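Local coordinates for RabGAP/TBC protein (Chlamydomonas reinhardtii, PDB 4P17) that is of unknown function but carries an all-helical TBC domain, and as a flagellar RabGAP probably stimulates GTP hydrolysis by Rab GTPases, at residues I111-F119 and R131-Q139. Numbering follows the deposited sequence. Where two conformers were deposited one is given.
Sequences IETDSTHTF and RAALCRVLQ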
loop_
_atom_site.group_PDB
_atom_site.type_symbol
_atom_site.label_atom_id
_atom_site.label_comp_id
_atom_site.label_asym_id
_atom_site.label_seq_id
_atom_site.Cartn_x
_atom_site.Cartn_y
_atom_site.Cartn_z
ATOM N N ILE A 111 -11.009 -15.605 6.482
ATOM C CA ILE A 111 -10.829 -14.215 6.891
ATOM C C ILE A 111 -10.593 -14.115 8.385
ATOM O O ILE A 111 -9.614 -13.486 8.825
ATOM C CB ILE A 111 -12.039 -13.336 6.503
ATOM C CG1 ILE A 111 -12.161 -13.263 4.992
ATOM C CG2 ILE A 111 -11.858 -11.942 7.032
ATOM C CD1 ILE A 111 -13.482 -12.777 4.535
ATOM N N GLU A 112 -11.442 -14.765 9.185
ATOM C CA GLU A 112 -11.277 -14.670 10.644
ATOM C C GLU A 112 -9.943 -15.201 11.129
ATOM O O GLU A 112 -9.281 -14.577 11.940
ATOM C CB GLU A 112 -12.367 -15.429 11.375
ATOM C CG GLU A 112 -13.777 -14.849 11.225
ATOM C CD GLU A 112 -14.851 -15.835 11.691
ATOM O OE1 GLU A 112 -14.480 -16.936 12.150
ATOM O OE2 GLU A 112 -16.061 -15.528 11.569
ATOM N N THR A 113 -9.559 -16.374 10.650
ATOM C CA THR A 113 -8.287 -16.968 11.051
ATOM C C THR A 113 -7.090 -16.119 10.603
ATOM O O THR A 113 -6.124 -15.937 11.356
ATOM C CB THR A 113 -8.180 -18.411 10.498
ATOM O OG1 THR A 113 -9.237 -19.186 11.045
ATOM C CG2 THR A 113 -6.843 -19.049 10.856
ATOM N N ASP A 114 -7.127 -15.589 9.389
ATOM C CA ASP A 114 -6.015 -14.736 8.949
ATOM C C ASP A 114 -5.829 -13.523 9.899
ATOM O O ASP A 114 -4.765 -12.930 9.943
ATOM C CB ASP A 114 -6.233 -14.292 7.493
ATOM C CG ASP A 114 -6.099 -15.452 6.470
ATOM O OD1 ASP A 114 -5.878 -16.649 6.841
ATOM O OD2 ASP A 114 -6.247 -15.179 5.263
ATOM N N SER A 115 -6.841 -13.196 10.703
ATOM C CA SER A 115 -6.717 -12.132 11.716
ATOM C C SER A 115 -6.128 -12.564 13.071
ATOM O O SER A 115 -5.954 -11.736 13.967
ATOM C CB SER A 115 -8.088 -11.504 11.948
ATOM O OG SER A 115 -8.474 -10.719 10.832
ATOM N N THR A 116 -5.815 -13.830 13.248
ATOM C CA THR A 116 -5.196 -14.236 14.483
ATOM C C THR A 116 -3.679 -14.045 14.401
ATOM O O THR A 116 -2.962 -14.375 15.338
ATOM C CB THR A 116 -5.538 -15.675 14.822
ATOM O OG1 THR A 116 -4.960 -16.546 13.844
ATOM C CG2 THR A 116 -7.077 -15.845 14.865
ATOM N N HIS A 117 -3.170 -13.494 13.303
ATOM C CA HIS A 117 -1.728 -13.212 13.277
ATOM C C HIS A 117 -1.350 -11.932 12.515
ATOM O O HIS A 117 -0.172 -11.538 12.470
ATOM C CB HIS A 117 -0.964 -14.445 12.736
ATOM C CG HIS A 117 -1.474 -14.987 11.440
ATOM N ND1 HIS A 117 -2.411 -15.995 11.374
ATOM C CD2 HIS A 117 -1.130 -14.706 10.161
ATOM C CE1 HIS A 117 -2.644 -16.294 10.107
ATOM N NE2 HIS A 117 -1.880 -15.526 9.351
ATOM N N THR A 118 -2.346 -11.257 11.959
ATOM C CA THR A 118 -2.136 -9.916 11.431
ATOM C C THR A 118 -2.346 -8.889 12.551
ATOM O O THR A 118 -2.993 -9.196 13.554
ATOM C CB THR A 118 -3.093 -9.608 10.281
ATOM O OG1 THR A 118 -4.427 -9.793 10.739
ATOM C CG2 THR A 118 -2.841 -10.533 9.086
ATOM N N PHE A 119 -1.815 -7.682 12.366
ATOM C CA PHE A 119 -1.924 -6.585 13.352
ATOM C C PHE A 119 -1.982 -7.008 14.803
ATOM O O PHE A 119 -2.950 -6.722 15.505
ATOM C CB PHE A 119 -3.151 -5.743 13.054
ATOM C CG PHE A 119 -3.123 -5.172 11.705
ATOM C CD1 PHE A 119 -2.076 -4.359 11.342
ATOM C CD2 PHE A 119 -4.089 -5.496 10.772
ATOM C CE1 PHE A 119 -2.003 -3.836 10.101
ATOM C CE2 PHE A 119 -4.011 -4.975 9.501
ATOM C CZ PHE A 119 -2.954 -4.130 9.181
ATOM N N ARG A 131 -11.335 -6.003 14.506
ATOM C CA ARG A 131 -11.437 -7.309 13.867
ATOM C C ARG A 131 -12.788 -7.458 13.149
ATOM O O ARG A 131 -12.860 -7.959 12.028
ATOM C CB ARG A 131 -11.265 -8.419 14.900
ATOM C CG ARG A 131 -9.923 -8.430 15.591
ATOM C CD ARG A 131 -8.788 -8.737 14.630
ATOM N NE ARG A 131 -7.516 -8.796 15.340
ATOM C CZ ARG A 131 -6.332 -8.554 14.801
ATOM N NH1 ARG A 131 -6.222 -8.248 13.516
ATOM N NH2 ARG A 131 -5.259 -8.630 15.573
ATOM N N ALA A 132 -13.860 -6.994 13.785
ATOM C CA ALA A 132 -15.201 -7.205 13.204
ATOM C C ALA A 132 -15.381 -6.349 11.982
ATOM O O ALA A 132 -15.908 -6.800 10.975
ATOM C CB ALA A 132 -16.286 -6.928 14.204
ATOM N N ALA A 133 -14.891 -5.121 12.057
ATOM C CA ALA A 133 -14.942 -4.204 10.921
ATOM C C ALA A 133 -14.173 -4.732 9.733
ATOM O O ALA A 133 -14.658 -4.743 8.612
ATOM C CB ALA A 133 -14.390 -2.846 11.335
ATOM N N LEU A 134 -12.978 -5.233 9.995
ATOM C CA LEU A 134 -12.129 -5.734 8.936
ATOM C C LEU A 134 -12.776 -6.960 8.306
ATOM O O LEU A 134 -12.774 -7.152 7.089
ATOM C CB LEU A 134 -10.757 -6.029 9.516
ATOM C CG LEU A 134 -9.673 -6.533 8.570
ATOM C CD1 LEU A 134 -8.374 -5.798 8.818
ATOM C CD2 LEU A 134 -9.506 -7.981 8.805
ATOM N N CYS A 135 -13.378 -7.781 9.141
ATOM C CA CYS A 135 -14.030 -8.986 8.644
ATOM C C CYS A 135 -15.246 -8.616 7.795
ATOM O O CYS A 135 -15.473 -9.209 6.742
ATOM C CB CYS A 135 -14.434 -9.902 9.799
ATOM S SG CYS A 135 -13.043 -10.793 10.535
ATOM N N ARG A 136 -16.016 -7.632 8.242
ATOM C CA ARG A 136 -17.188 -7.199 7.486
ATOM C C ARG A 136 -16.806 -6.756 6.080
ATOM O O ARG A 136 -17.383 -7.197 5.100
ATOM C CB ARG A 136 -17.911 -6.071 8.219
ATOM C CG ARG A 136 -18.857 -6.575 9.289
ATOM C CD ARG A 136 -19.811 -5.474 9.784
ATOM N NE ARG A 136 -19.092 -4.346 10.348
ATOM C CZ ARG A 136 -18.746 -4.241 11.626
ATOM N NH1 ARG A 136 -19.042 -5.198 12.495
ATOM N NH2 ARG A 136 -18.093 -3.174 12.043
ATOM N N VAL A 137 -15.765 -5.942 5.971
ATOM C CA VAL A 137 -15.370 -5.454 4.649
ATOM C C VAL A 137 -14.951 -6.601 3.747
ATOM O O VAL A 137 -15.331 -6.662 2.564
ATOM C CB VAL A 137 -14.232 -4.449 4.772
ATOM C CG1 VAL A 137 -13.660 -4.076 3.386
ATOM C CG2 VAL A 137 -14.730 -3.232 5.497
ATOM N N LEU A 138 -14.168 -7.525 4.299
ATOM C CA LEU A 138 -13.603 -8.577 3.477
ATOM C C LEU A 138 -14.672 -9.569 3.119
ATOM O O LEU A 138 -14.745 -10.009 1.987
ATOM C CB LEU A 138 -12.460 -9.280 4.167
ATOM C CG LEU A 138 -11.173 -8.452 4.272
ATOM C CD1 LEU A 138 -10.259 -8.962 5.383
ATOM C CD2 LEU A 138 -10.427 -8.504 2.972
ATOM N N GLN A 139 -15.548 -9.885 4.061
ATOM C CA GLN A 139 -16.598 -10.846 3.756
ATOM C C GLN A 139 -17.545 -10.231 2.684
ATOM O O GLN A 139 -17.960 -10.907 1.737
ATOM C CB GLN A 139 -17.340 -11.243 5.045
ATOM C CG GLN A 139 -18.444 -10.273 5.464
ATOM C CD GLN A 139 -18.978 -10.532 6.867
ATOM O OE1 GLN A 139 -18.283 -11.097 7.727
ATOM N NE2 GLN A 139 -20.216 -10.113 7.106
HETATM O O HOH W 1 -10.945 -9.841 11.709
#
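Ile111 packs both its branches on Leu138 of helix 128-144: CG2 lies 3.8 Å from Leu138 CD1, whereas CD1 meets Leu138 CB and runs up to the backbone, 3.6 Å from Gln139 N. With chi1 at -65°, CG2 stands anti to the Ile111 backbone N and CG1 beside it, and CD1 extends from CG1 to Leu138 CB. One turn on, Ser115 OG meets Leu134 CD2 at 3.6 Å and is joined to Arg131 O through a water, which donates to that carbonyl at 2.7 Å. These residues lie on helix 108-114 and the loop after it, within the all-helical Rab-GTPase-TBC domain, and the loop runs past the N-terminal half of helix 128-144; Asn155 of helix 153-164 contacts both segments and accepts a hydrogen bond from Thr118 OG1. Ser115 O lies over the centre of one face of the Arg131 guanidinium, 3.3 Å above its plane. Beyond it, Arg131 NH2 donates to Thr118 O (3.1 Å, N-H...O 140°) and to Phe119 O (3.0 Å, 130°), the latter approached from above its carbonyl plane; both bonds are bent, and NH1 adds a weak one to Thr118 O. A leucine in place of Arg131 has no N-H to offer, so the carbonyls of Thr118 and Phe119 would probably be left without these donors and the loop held less firmly here. The Phe119 ring turns an edge to Arg131 NH1, while its CE2 comes within 4.5 Å of Leu134 CD1.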